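Local coordinates for protein B-agarase (Agarivorans gilvus, PDB 5Z6P) that hydrolyses agar as a beta-agarase of glycoside hydrolase family 50, probably cleaving beta-galactosidic linkages, at residues F99-L104 with L201-F206; H107-F112 with L197-L202; T253-G258 with V422-N427; T303-I308 with A712-Y717; R483-V488 with K603-K608. All blocks are in the same frame, centred on the assembly; numbering follows the deposited sequence.

Contact 1. Residues F99-L104 with L201-F206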
# COMPACT_ATOMS: atom_id res chain seq x y z
N PHE A 99 8.92 2.29 -26.04
CA PHE A 99 10.30 1.85 -26.22
C PHE A 99 10.37 0.35 -26.02
O PHE A 99 9.46 -0.25 -25.46
CB PHE A 99 11.25 2.57 -25.26
CG PHE A 99 10.93 2.36 -23.81
CD1 PHE A 99 10.06 3.22 -23.15
CD2 PHE A 99 11.49 1.32 -23.10
CE1 PHE A 99 9.76 3.04 -21.82
CE2 PHE A 99 11.20 1.14 -21.76
CZ PHE A 99 10.32 2.00 -21.13
N ASP A 100 11.45 -0.25 -26.46
CA ASP A 100 11.63 -1.68 -26.26
C ASP A 100 12.65 -1.88 -25.16
O ASP A 100 13.53 -1.05 -25.00
CB ASP A 100 12.08 -2.37 -27.55
CG ASP A 100 11.00 -2.34 -28.62
OD1 ASP A 100 9.83 -2.08 -28.28
OD2 ASP A 100 11.33 -2.57 -29.79
N ALA A 101 12.53 -2.97 -24.42
CA ALA A 101 13.44 -3.25 -23.33
C ALA A 101 13.67 -4.74 -23.12
O ALA A 101 12.74 -5.53 -23.22
CB ALA A 101 12.93 -2.62 -22.05
N ARG A 102 14.92 -5.10 -22.81
CA ARG A 102 15.31 -6.42 -22.34
C ARG A 102 16.01 -6.30 -21.00
O ARG A 102 16.76 -5.37 -20.80
CB ARG A 102 16.25 -7.11 -23.32
CG ARG A 102 15.64 -7.56 -24.59
CD ARG A 102 16.40 -8.75 -25.13
NE ARG A 102 17.61 -8.35 -25.84
CZ ARG A 102 18.77 -8.98 -25.75
NH1 ARG A 102 18.92 -10.03 -24.95
NH2 ARG A 102 19.80 -8.55 -26.46
N ALA A 103 15.77 -7.23 -20.10
CA ALA A 103 16.50 -7.31 -18.84
C ALA A 103 17.44 -8.51 -18.90
O ALA A 103 17.01 -9.60 -19.25
CB ALA A 103 15.56 -7.44 -17.67
N LEU A 104 18.71 -8.30 -18.57
CA LEU A 104 19.70 -9.36 -18.70
C LEU A 104 20.00 -10.01 -17.37
O LEU A 104 20.80 -10.93 -17.31
CB LEU A 104 20.99 -8.82 -19.33
CG LEU A 104 20.89 -8.34 -20.78
CD1 LEU A 104 22.26 -8.01 -21.35
CD2 LEU A 104 20.21 -9.35 -21.64
N LEU A 201 19.75 -3.43 -18.06
CA LEU A 201 18.77 -3.40 -19.13
C LEU A 201 19.34 -2.98 -20.49
O LEU A 201 20.37 -2.30 -20.57
CB LEU A 201 17.61 -2.46 -18.78
CG LEU A 201 16.87 -2.66 -17.46
CD1 LEU A 201 15.91 -1.54 -17.21
CD2 LEU A 201 16.11 -3.96 -17.46
N LEU A 202 18.65 -3.38 -21.54
CA LEU A 202 18.91 -2.91 -22.88
C LEU A 202 17.67 -2.14 -23.36
O LEU A 202 16.60 -2.70 -23.42
CB LEU A 202 19.20 -4.08 -23.83
CG LEU A 202 20.37 -4.95 -23.46
CD1 LEU A 202 20.48 -6.09 -24.44
CD2 LEU A 202 21.64 -4.11 -23.43
N LEU A 203 17.85 -0.87 -23.68
CA LEU A 203 16.78 0.00 -24.11
C LEU A 203 17.05 0.41 -25.55
O LEU A 203 18.17 0.69 -25.91
CB LEU A 203 16.70 1.24 -23.22
CG LEU A 203 16.55 1.08 -21.71
CD1 LEU A 203 16.52 2.43 -21.00
CD2 LEU A 203 15.32 0.23 -21.35
N SER A 204 16.02 0.41 -26.38
CA SER A 204 16.15 0.74 -27.79
C SER A 204 14.77 1.20 -28.30
O SER A 204 13.75 1.03 -27.65
CB SER A 204 16.68 -0.49 -28.58
OG SER A 204 15.68 -1.50 -28.58
N ASN A 205 14.76 1.81 -29.48
CA ASN A 205 13.54 2.00 -30.24
C ASN A 205 12.51 2.89 -29.57
O ASN A 205 11.31 2.68 -29.69
CB ASN A 205 12.99 0.62 -30.51
CG ASN A 205 13.90 -0.25 -31.39
OD1 ASN A 205 13.34 -0.90 -32.29
ND2 ASN A 205 15.23 0.00 -31.39
N PHE A 206 13.01 3.95 -28.95
CA PHE A 206 12.17 5.03 -28.47
C PHE A 206 11.44 5.65 -29.64
O PHE A 206 12.03 5.93 -30.68
CB PHE A 206 12.98 6.11 -27.71
CG PHE A 206 13.56 5.64 -26.41
CD1 PHE A 206 14.79 5.03 -26.37
CD2 PHE A 206 12.85 5.80 -25.23
CE1 PHE A 206 15.33 4.60 -25.19
CE2 PHE A 206 13.39 5.35 -24.03
CZ PHE A 206 14.63 4.76 -24.03

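Contact 2. Residues H107-F112 with L197-L202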
# COMPACT_ATOMS: atom_id res chain seq x y z
N HIS A 107 16.53 -11.81 -12.54
CA HIS A 107 15.29 -11.23 -12.00
C HIS A 107 14.72 -10.11 -12.88
O HIS A 107 15.42 -9.52 -13.69
CB HIS A 107 15.56 -10.67 -10.60
CG HIS A 107 16.70 -9.69 -10.57
ND1 HIS A 107 18.00 -10.06 -10.28
CD2 HIS A 107 16.74 -8.36 -10.83
CE1 HIS A 107 18.78 -9.00 -10.35
NE2 HIS A 107 18.04 -7.96 -10.69
N SER A 108 13.43 -9.81 -12.70
CA SER A 108 12.79 -8.72 -13.44
C SER A 108 13.20 -7.36 -12.90
O SER A 108 13.80 -7.25 -11.84
CB SER A 108 11.26 -8.84 -13.41
OG SER A 108 10.75 -8.68 -12.09
N THR A 109 12.83 -6.33 -13.65
CA THR A 109 12.94 -4.94 -13.23
C THR A 109 11.58 -4.29 -13.24
O THR A 109 10.85 -4.36 -14.24
CB THR A 109 13.86 -4.13 -14.16
OG1 THR A 109 15.17 -4.71 -14.17
CG2 THR A 109 13.95 -2.69 -13.70
N GLN A 110 11.22 -3.66 -12.13
CA GLN A 110 10.09 -2.77 -12.14
C GLN A 110 10.59 -1.36 -12.42
O GLN A 110 11.34 -0.77 -11.64
CB GLN A 110 9.32 -2.82 -10.82
CG GLN A 110 8.15 -1.84 -10.75
CD GLN A 110 7.42 -1.92 -9.42
OE1 GLN A 110 7.82 -2.64 -8.52
NE2 GLN A 110 6.33 -1.17 -9.30
N MET A 111 10.16 -0.82 -13.55
CA MET A 111 10.56 0.50 -13.98
C MET A 111 9.38 1.46 -14.05
O MET A 111 8.37 1.17 -14.67
CB MET A 111 11.25 0.41 -15.34
CG MET A 111 11.59 1.73 -15.92
SD MET A 111 12.29 1.57 -17.56
CE MET A 111 11.59 2.97 -18.30
N PHE A 112 9.52 2.62 -13.42
CA PHE A 112 8.54 3.68 -13.52
C PHE A 112 8.89 4.63 -14.66
O PHE A 112 10.04 5.01 -14.84
CB PHE A 112 8.42 4.45 -12.21
CG PHE A 112 7.66 3.72 -11.15
CD1 PHE A 112 8.24 2.67 -10.47
CD2 PHE A 112 6.37 4.09 -10.83
CE1 PHE A 112 7.54 1.99 -9.50
CE2 PHE A 112 5.68 3.42 -9.87
CZ PHE A 112 6.26 2.36 -9.20
N LEU A 197 18.30 -5.04 -5.52
CA LEU A 197 19.24 -5.57 -6.50
C LEU A 197 19.60 -4.53 -7.53
O LEU A 197 18.87 -3.57 -7.72
CB LEU A 197 18.64 -6.79 -7.19
CG LEU A 197 18.15 -7.93 -6.29
CD1 LEU A 197 17.37 -8.94 -7.11
CD2 LEU A 197 19.33 -8.59 -5.60
N ASP A 198 20.74 -4.71 -8.19
CA ASP A 198 21.08 -3.93 -9.36
C ASP A 198 20.26 -4.44 -10.54
O ASP A 198 19.70 -5.51 -10.47
CB ASP A 198 22.57 -4.01 -9.66
CG ASP A 198 23.41 -3.23 -8.66
OD1 ASP A 198 22.87 -2.30 -8.00
OD2 ASP A 198 24.61 -3.53 -8.53
N HIS A 199 20.19 -3.68 -11.62
CA HIS A 199 19.51 -4.16 -12.81
C HIS A 199 20.28 -3.80 -14.07
O HIS A 199 20.81 -2.70 -14.19
CB HIS A 199 18.07 -3.62 -12.88
CG HIS A 199 17.26 -3.89 -11.64
ND1 HIS A 199 16.41 -4.96 -11.52
CD2 HIS A 199 17.19 -3.22 -10.47
CE1 HIS A 199 15.85 -4.95 -10.33
NE2 HIS A 199 16.31 -3.90 -9.66
N HIS A 200 20.33 -4.73 -15.01
CA HIS A 200 21.02 -4.52 -16.28
C HIS A 200 20.03 -4.57 -17.43
O HIS A 200 19.54 -5.63 -17.76
CB HIS A 200 22.11 -5.57 -16.49
CG HIS A 200 23.15 -5.63 -15.41
ND1 HIS A 200 22.87 -6.04 -14.12
CD2 HIS A 200 24.47 -5.33 -15.42
CE1 HIS A 200 23.96 -5.99 -13.39
NE2 HIS A 200 24.95 -5.57 -14.16
N LEU A 201 19.75 -3.43 -18.06
CA LEU A 201 18.77 -3.40 -19.13
C LEU A 201 19.34 -2.98 -20.49
O LEU A 201 20.37 -2.30 -20.57
CB LEU A 201 17.61 -2.46 -18.78
CG LEU A 201 16.87 -2.66 -17.46
CD1 LEU A 201 15.91 -1.54 -17.21
CD2 LEU A 201 16.11 -3.96 -17.46
N LEU A 202 18.65 -3.38 -21.54
CA LEU A 202 18.91 -2.91 -22.88
C LEU A 202 17.67 -2.14 -23.36
O LEU A 202 16.60 -2.70 -23.42
CB LEU A 202 19.20 -4.08 -23.83
CG LEU A 202 20.37 -4.95 -23.46
CD1 LEU A 202 20.48 -6.09 -24.44
CD2 LEU A 202 21.64 -4.11 -23.43

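Contact 3. Residues T253-G258 with V422-N427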
# COMPACT_ATOMS: atom_id res chain seq x y z
N THR A 253 -5.86 -32.41 3.05
CA THR A 253 -5.03 -33.56 3.40
C THR A 253 -3.63 -33.09 3.75
O THR A 253 -3.06 -33.51 4.74
CB THR A 253 -5.00 -34.58 2.24
OG1 THR A 253 -6.30 -35.14 2.09
CG2 THR A 253 -4.00 -35.69 2.52
N GLU A 254 -3.09 -32.19 2.93
CA GLU A 254 -1.80 -31.57 3.21
C GLU A 254 -1.78 -30.87 4.58
O GLU A 254 -0.86 -31.03 5.36
CB GLU A 254 -1.44 -30.61 2.08
CG GLU A 254 -0.15 -29.85 2.25
CD GLU A 254 1.08 -30.70 2.01
OE1 GLU A 254 0.93 -31.84 1.52
OE2 GLU A 254 2.20 -30.23 2.32
N LEU A 255 -2.83 -30.10 4.86
CA LEU A 255 -2.92 -29.38 6.14
C LEU A 255 -3.01 -30.32 7.33
O LEU A 255 -2.65 -29.96 8.44
CB LEU A 255 -4.13 -28.43 6.13
CG LEU A 255 -3.98 -27.18 5.26
CD1 LEU A 255 -5.26 -26.42 5.20
CD2 LEU A 255 -2.86 -26.31 5.81
N ALA A 256 -3.45 -31.56 7.09
CA ALA A 256 -3.51 -32.57 8.15
C ALA A 256 -2.12 -32.93 8.70
O ALA A 256 -2.01 -33.54 9.75
CB ALA A 256 -4.22 -33.83 7.64
N LYS A 257 -1.06 -32.54 7.99
CA LYS A 257 0.31 -32.74 8.46
C LYS A 257 0.68 -31.87 9.66
O LYS A 257 1.75 -32.02 10.23
CB LYS A 257 1.29 -32.48 7.32
CG LYS A 257 1.13 -33.46 6.17
CD LYS A 257 2.13 -33.23 5.06
CE LYS A 257 2.06 -34.35 4.04
NZ LYS A 257 3.04 -34.16 2.96
N GLY A 258 -0.20 -30.96 10.04
CA GLY A 258 -0.00 -30.20 11.25
C GLY A 258 0.77 -28.91 11.05
O GLY A 258 1.16 -28.59 9.93
N VAL A 422 -6.83 -20.68 9.96
CA VAL A 422 -5.89 -20.82 11.07
C VAL A 422 -4.98 -22.04 10.85
O VAL A 422 -3.78 -21.97 11.13
CB VAL A 422 -6.61 -20.95 12.44
CG1 VAL A 422 -5.60 -21.22 13.56
CG2 VAL A 422 -7.40 -19.70 12.75
N ASP A 423 -5.54 -23.13 10.33
CA ASP A 423 -4.74 -24.31 9.97
C ASP A 423 -3.66 -23.95 8.98
O ASP A 423 -2.52 -24.38 9.12
CB ASP A 423 -5.61 -25.41 9.35
CG ASP A 423 -6.46 -26.13 10.36
OD1 ASP A 423 -6.17 -26.07 11.57
OD2 ASP A 423 -7.43 -26.79 9.92
N ARG A 424 -4.03 -23.17 7.98
CA ARG A 424 -3.10 -22.69 6.98
C ARG A 424 -1.97 -21.84 7.58
O ARG A 424 -0.80 -22.08 7.28
CB ARG A 424 -3.83 -21.88 5.92
CG ARG A 424 -4.57 -22.66 4.85
CD ARG A 424 -5.41 -21.70 4.01
NE ARG A 424 -6.01 -22.33 2.83
CZ ARG A 424 -6.93 -21.76 2.07
NH1 ARG A 424 -7.37 -20.54 2.38
NH2 ARG A 424 -7.43 -22.39 1.02
N MET A 425 -2.33 -20.84 8.37
CA MET A 425 -1.30 -19.94 8.91
C MET A 425 -0.27 -20.73 9.71
O MET A 425 0.92 -20.53 9.54
CB MET A 425 -1.92 -18.84 9.78
CG MET A 425 -2.93 -17.96 9.07
SD MET A 425 -2.36 -17.30 7.49
CE MET A 425 -3.92 -16.91 6.74
N LEU A 426 -0.73 -21.64 10.55
CA LEU A 426 0.15 -22.45 11.38
C LEU A 426 0.98 -23.45 10.58
O LEU A 426 2.10 -23.77 10.95
CB LEU A 426 -0.67 -23.19 12.43
CG LEU A 426 -1.30 -22.30 13.50
CD1 LEU A 426 -2.13 -23.13 14.48
CD2 LEU A 426 -0.19 -21.52 14.20
N ASN A 427 0.41 -23.95 9.48
CA ASN A 427 1.10 -24.89 8.61
C ASN A 427 2.15 -24.17 7.78
O ASN A 427 3.23 -24.68 7.55
CB ASN A 427 0.10 -25.61 7.70
CG ASN A 427 0.77 -26.54 6.69
OD1 ASN A 427 1.10 -26.14 5.58
ND2 ASN A 427 0.97 -27.78 7.09

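Contact 4. Residues T303-I308 with A712-Y717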
# COMPACT_ATOMS: atom_id res chain seq x y z
N THR A 303 5.10 -12.74 12.03
CA THR A 303 4.87 -12.85 10.59
C THR A 303 3.43 -13.29 10.35
O THR A 303 2.91 -14.14 11.07
CB THR A 303 5.85 -13.85 9.90
OG1 THR A 303 5.76 -15.14 10.53
CG2 THR A 303 7.29 -13.33 10.00
N GLY A 304 2.80 -12.70 9.35
CA GLY A 304 1.40 -12.98 9.07
C GLY A 304 0.81 -12.09 8.00
O GLY A 304 1.52 -11.26 7.44
N LEU A 305 -0.48 -12.25 7.75
CA LEU A 305 -1.16 -11.57 6.65
C LEU A 305 -2.24 -10.61 7.16
O LEU A 305 -2.86 -10.85 8.19
CB LEU A 305 -1.80 -12.58 5.70
CG LEU A 305 -0.96 -13.81 5.32
CD1 LEU A 305 -1.76 -14.76 4.43
CD2 LEU A 305 0.33 -13.40 4.64
N ASP A 306 -2.44 -9.54 6.42
CA ASP A 306 -3.50 -8.59 6.71
C ASP A 306 -4.82 -8.99 6.05
O ASP A 306 -4.84 -9.81 5.13
CB ASP A 306 -3.10 -7.20 6.24
CG ASP A 306 -1.87 -6.68 6.93
OD1 ASP A 306 -1.66 -6.96 8.13
OD2 ASP A 306 -1.11 -5.98 6.24
N ILE A 307 -5.91 -8.40 6.52
CA ILE A 307 -7.24 -8.56 5.96
C ILE A 307 -7.68 -10.03 5.99
O ILE A 307 -7.82 -10.67 4.96
CB ILE A 307 -7.31 -8.03 4.52
CG1 ILE A 307 -6.64 -6.65 4.41
CG2 ILE A 307 -8.77 -7.96 4.04
CD1 ILE A 307 -7.47 -5.50 4.98
N ILE A 308 -7.89 -10.55 7.18
CA ILE A 308 -8.42 -11.90 7.33
C ILE A 308 -9.91 -11.78 7.65
O ILE A 308 -10.35 -11.93 8.78
CB ILE A 308 -7.62 -12.68 8.38
CG1 ILE A 308 -6.14 -12.62 7.99
CG2 ILE A 308 -8.10 -14.13 8.44
CD1 ILE A 308 -5.20 -13.08 9.03
N ALA A 712 6.80 -8.36 10.33
CA ALA A 712 6.34 -7.83 9.05
C ALA A 712 5.05 -8.52 8.61
O ALA A 712 4.94 -9.75 8.61
CB ALA A 712 7.44 -7.97 7.96
N HIS A 713 4.05 -7.71 8.27
CA HIS A 713 2.75 -8.22 7.88
C HIS A 713 2.50 -7.94 6.40
O HIS A 713 2.75 -6.84 5.91
CB HIS A 713 1.64 -7.61 8.72
CG HIS A 713 1.74 -7.93 10.18
ND1 HIS A 713 1.14 -7.16 11.15
CD2 HIS A 713 2.38 -8.93 10.83
CE1 HIS A 713 1.39 -7.68 12.34
NE2 HIS A 713 2.14 -8.76 12.17
N TYR A 714 1.98 -8.95 5.70
CA TYR A 714 1.81 -8.93 4.27
C TYR A 714 0.36 -8.57 3.89
O TYR A 714 -0.60 -9.15 4.39
CB TYR A 714 2.21 -10.29 3.66
CG TYR A 714 2.06 -10.37 2.16
CD1 TYR A 714 0.81 -10.61 1.57
CD2 TYR A 714 3.14 -10.20 1.32
CE1 TYR A 714 0.66 -10.66 0.22
CE2 TYR A 714 3.00 -10.25 -0.05
CZ TYR A 714 1.75 -10.50 -0.59
OH TYR A 714 1.59 -10.53 -1.95
N PHE A 715 0.23 -7.61 2.98
CA PHE A 715 -1.09 -7.17 2.53
C PHE A 715 -1.30 -7.76 1.14
O PHE A 715 -0.77 -7.23 0.18
CB PHE A 715 -1.16 -5.63 2.52
CG PHE A 715 -2.57 -5.07 2.39
CD1 PHE A 715 -3.25 -5.13 1.19
CD2 PHE A 715 -3.18 -4.46 3.46
CE1 PHE A 715 -4.53 -4.61 1.06
CE2 PHE A 715 -4.47 -3.93 3.34
CZ PHE A 715 -5.14 -4.00 2.13
N GLN A 716 -2.11 -8.81 1.00
CA GLN A 716 -3.11 -9.26 1.94
C GLN A 716 -3.37 -10.76 1.73
O GLN A 716 -2.81 -11.36 0.83
CB GLN A 716 -4.42 -8.47 1.75
CG GLN A 716 -4.92 -8.58 0.31
CD GLN A 716 -6.22 -7.83 0.02
OE1 GLN A 716 -6.84 -7.28 0.91
NE2 GLN A 716 -6.62 -7.81 -1.26
N TYR A 717 -4.21 -11.35 2.58
CA TYR A 717 -4.56 -12.78 2.51
C TYR A 717 -5.08 -13.17 1.12
O TYR A 717 -4.54 -14.07 0.48
CB TYR A 717 -5.62 -13.08 3.56
CG TYR A 717 -6.03 -14.53 3.76
CD1 TYR A 717 -5.20 -15.58 3.38
CD2 TYR A 717 -7.24 -14.84 4.36
CE1 TYR A 717 -5.56 -16.89 3.59
CE2 TYR A 717 -7.62 -16.15 4.57
CZ TYR A 717 -6.77 -17.18 4.18
OH TYR A 717 -7.12 -18.49 4.38
O HOH W 1 -0.51 -5.22 10.02

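Contact 5. Residues R483-V488 with K603-K608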
# COMPACT_ATOMS: atom_id res chain seq x y z
N ARG A 483 -13.68 10.18 21.77
CA ARG A 483 -13.80 9.26 20.64
C ARG A 483 -12.71 8.18 20.73
O ARG A 483 -12.96 7.02 20.39
CB ARG A 483 -13.74 10.01 19.30
CG ARG A 483 -14.90 10.99 19.04
CD ARG A 483 -16.26 10.34 19.25
NE ARG A 483 -16.35 9.08 18.52
CZ ARG A 483 -17.12 8.07 18.87
NH1 ARG A 483 -17.89 8.17 19.95
NH2 ARG A 483 -17.13 6.96 18.16
N ALA A 484 -11.52 8.55 21.19
CA ALA A 484 -10.46 7.57 21.39
C ALA A 484 -10.90 6.54 22.41
O ALA A 484 -10.69 5.35 22.22
CB ALA A 484 -9.15 8.24 21.82
N ALA A 485 -11.55 6.99 23.49
CA ALA A 485 -12.07 6.09 24.51
C ALA A 485 -13.08 5.10 23.95
O ALA A 485 -13.04 3.93 24.29
CB ALA A 485 -12.72 6.88 25.64
N ALA A 486 -14.00 5.60 23.12
CA ALA A 486 -15.00 4.79 22.45
C ALA A 486 -14.36 3.70 21.60
O ALA A 486 -14.78 2.56 21.60
CB ALA A 486 -15.90 5.66 21.59
N THR A 487 -13.33 4.08 20.87
CA THR A 487 -12.58 3.14 20.04
C THR A 487 -11.97 2.06 20.91
O THR A 487 -12.10 0.87 20.63
CB THR A 487 -11.47 3.86 19.25
OG1 THR A 487 -12.06 4.85 18.41
CG2 THR A 487 -10.64 2.86 18.40
N VAL A 488 -11.35 2.48 22.01
CA VAL A 488 -10.69 1.55 22.91
C VAL A 488 -11.71 0.59 23.54
O VAL A 488 -11.45 -0.61 23.65
CB VAL A 488 -9.92 2.27 24.01
CG1 VAL A 488 -9.34 1.26 25.01
CG2 VAL A 488 -8.80 3.11 23.40
N LYS A 603 -2.40 6.77 23.51
CA LYS A 603 -1.71 5.90 24.48
C LYS A 603 -2.49 5.86 25.81
O LYS A 603 -2.76 4.79 26.36
CB LYS A 603 -0.27 6.38 24.72
CG LYS A 603 0.55 5.51 25.65
CD LYS A 603 1.74 6.26 26.21
CE LYS A 603 2.58 5.40 27.17
NZ LYS A 603 3.86 4.93 26.56
N GLN A 604 -2.86 7.04 26.30
CA GLN A 604 -3.50 7.13 27.62
C GLN A 604 -4.83 6.39 27.66
O GLN A 604 -5.09 5.65 28.59
CB GLN A 604 -3.70 8.59 28.02
CG GLN A 604 -2.42 9.23 28.52
CD GLN A 604 -2.60 10.66 28.93
OE1 GLN A 604 -3.55 11.31 28.54
NE2 GLN A 604 -1.66 11.17 29.73
N GLU A 605 -5.65 6.60 26.65
CA GLU A 605 -6.96 5.97 26.61
C GLU A 605 -6.80 4.46 26.45
O GLU A 605 -7.54 3.69 27.05
CB GLU A 605 -7.82 6.55 25.49
CG GLU A 605 -8.17 8.01 25.72
CD GLU A 605 -8.85 8.24 27.06
OE1 GLU A 605 -9.80 7.51 27.37
OE2 GLU A 605 -8.43 9.13 27.80
N LEU A 606 -5.82 4.02 25.65
CA LEU A 606 -5.56 2.58 25.53
C LEU A 606 -5.17 1.99 26.89
O LEU A 606 -5.71 0.98 27.30
CB LEU A 606 -4.46 2.29 24.50
CG LEU A 606 -5.01 2.11 23.09
CD1 LEU A 606 -3.91 2.03 22.07
CD2 LEU A 606 -5.88 0.88 23.02
N LYS A 607 -4.27 2.65 27.60
CA LYS A 607 -3.74 2.07 28.84
C LYS A 607 -4.76 2.10 29.97
O LYS A 607 -4.66 1.29 30.87
CB LYS A 607 -2.45 2.78 29.28
CG LYS A 607 -1.26 2.65 28.30
CD LYS A 607 -0.90 1.19 27.99
CE LYS A 607 0.29 1.09 27.01
NZ LYS A 607 0.73 -0.33 26.76
N LYS A 608 -5.76 2.99 29.91
CA LYS A 608 -6.78 3.05 30.97
C LYS A 608 -7.62 1.78 30.97
O LYS A 608 -8.09 1.35 32.02
CB LYS A 608 -7.72 4.25 30.81
CG LYS A 608 -7.14 5.64 31.17
CD LYS A 608 -8.16 6.75 30.86
CE LYS A 608 -7.53 8.13 30.82
NZ LYS A 608 -8.56 9.20 30.73

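Contact 1. Residues F99-L104 with L201-F206
F99-A103 and L201-F206 run antiparallel, their axes 4.6 Å apart at the closest and at 166°, as adjacent strands of the agarase CBM-like domain, probably a beta-sandwich. Two backbone hydrogen bonds join D100 to S204 and two more join R102 to L202, the shortest from L202 N to R102 O (2.8 Å). A101 and A103 share the buried face with L201 and L203, where I129 of strand 122-129 also packs; A103 CB lies 3.5 Å from L201 CD2. On the other face R102 and L202 lie side by side. The arginine chain bends at chi3 (-82°), and L202 CD1 sits off-centre over one face of the guanidinium, 3.3 Å from R102 NH2. The D100 carboxylate is held mainly by S136 and R207, outside the pair. At the end of the ladder the F99 and F206 rings are nearly parallel (27°) but offset so far that little of one covers the other. Instead F99 CB rests over the F206 ring toward its rim, 3.6 Å from F206 CD2.

Contact 2. Residues H107-F112 with L197-L202
H107 reaches across to L197, D198 and H199 in the closely packed part of this contact. Its NE2 donates to D198 O at 3.0 Å, nearly within the imidazole plane, while L197 CD1 stands over the centre of one ring face, 3.4 Å from H107 ND1. A chi1 of 55° tucks H107 CG over its own backbone and swings the ring toward L197-H199. The H199 ring, at 84° to that of H107, brings its ND1 to 3.5 Å from H107 CD2, at the edge of the H107 ring. H199 NE2 is bonded to S195. Farther along, T109 OG1 approaches H199 ND1 at 2.9 Å and T109 CG2 lies over a face of the H199 ring, but beyond L201 CD2, 3.5 Å from T109 OG1, the strands part. H107 and L197 are partly exposed, whereas T109, H199 and L201 are buried against I192. No backbone-to-backbone ladder joins the segments; side chains of one meet side chains and carbonyls of the other, consistent with facing layers of a beta-sandwich.

Contact 3. Residues T253-G258 with V422-N427
The flat amide of N427 carries L255 CD2 over one face, 3.7 Å from N427 CG, and meets G258 at its nitrogen end. There N427 ND2 donates to G258 O at 3.0 Å, with an N-H...O angle of 150° and the acceptor somewhat tilted from the amide plane. N427 OD1 is bonded to K752, so both polar atoms of the amide have partners and its rotation is fixed. With chi1 at 176°, N427 CG stands anti to the backbone N, which carries the amide across to L255-G258.

L255 is the main apolar link between the segments. Its CD2 touches N427 CB at 3.6 Å, and its CD1 lies 3.8 Å from R424 CG, crossing the stem of the arginine obliquely. R424 is extended from CG to NE, which places its guanidinium well beyond L255, where E251 and D741 form salt bridges with it and Y717 OH is bonded to NH1.

A type I turn spans L255 to G258, closed by the bond from G258 N to L255 O (3.1 Å). The chain leaves helix 241-255 beside helix 413-428, where the backbones of M260 and L426 are bonded. G258 departs from helical geometry with phi at 90°, and its carbonyl is the one that N427 takes up. Such a positive-phi glycine following a helix is a common way of ending one, met here from outside by the amide of a second helix.

Contact 4. Residues T303-I308 with A712-Y717
Y714 is bonded through both its N and its O to the neighbouring strand in a parallel beta pairing: Y714 N donates to G304 O at 2.9 Å and D306 N to Y714 O at 2.8 Å. Beyond the paired strands, Y717 N reaches D306 O at 3.0 Å, so the tie between the segments continues into the loops. Around the bonds, L305 CD2 packs on Y714 CB, and L305 CD1 lies 3.7 Å from Y717 CD1. I307 CG1 meets F715 CE2 at 3.6 Å. The D306 carboxylate stands at 86° to the H713 ring, and one water bridges D306 OD1 and H713 ND1, 2.8 Å from both. N435 N also bonds D306 OD1, giving this buried oxygen two partners. A cis peptide between F715 and Q716 turns segment 712-717 after its strand. A chi1 of -174° extends the Y717 ring toward helix 413-428, where R424 and T421 hold its hydroxyl. Strands 299-305 and 709-714 are the first and last parallel strands of what is probably the (beta/alpha)8 barrel expected for this family. Their pairing would close it, with strand 664-668 beside 709-714 and helices 413-428 and 689-704 packed outside.

Contact 5. Residues R483-V488 with K603-K608
E605, whose side chain lies against A484 and A485, is anchored at OE2 by two cations: K608 NZ at 2.9 Å, on the syn side of the carboxylate, and R481, two residues before R483 on the same helix. The chain of E605 bends at chi2 (-56°). This turns it along the alanines: E605 OE1 lies 3.5 Å from A485 CB, and E605 CG lies against A484 CB. Further along the helix, V488 takes over. Its CG1 touches the backbone at E605 O (3.6 Å), and its CG2 meets L606 CD2 at 3.7 Å, the two side chains running at a slant to each other. L606 in turn rests on I504 and I506 of strand 501-506 and on Y615. The helix axes come within 8.9 Å at an angle of 40°, an approach that the small side chains of A484 and A485 readily admit. A485 O also accepts a hydrogen bond from Q609 NE2, at the end of helix 581-609. No hydrogen bond joins the two six-residue segments directly. The contact is therefore mixed in character: alkyl groups pack between helices 478-495 and 581-609, while the charge of E605, probably ionised near a lysine and an arginine, is balanced beside them.

How the contacts relate
Contacts 1 and 2 share strand 199-210 through L201 and L202. Contact 1 is a buried ladder within a sheet, whereas contact 2, partly exposed, crosses to segment 107-112 by histidine side chains and one carbonyl; L104 and H200 join the two through the backbone. Contact 4 is the most central, a buried parallel pairing within the probable (beta/alpha)8 barrel. Contact 3, nearer the surface, is coupled to it through helix 413-428: R424 bonds Y717, and M425 packs on L305 and Y717. Contact 5 is buried though far from the centre, on the opposite side from contacts 1 and 2. Backbone bonds thus dominate contacts 1 and 4, while contacts 3 and 5, both involving helices, rely on leucine or valine packing beside charged or amide groups.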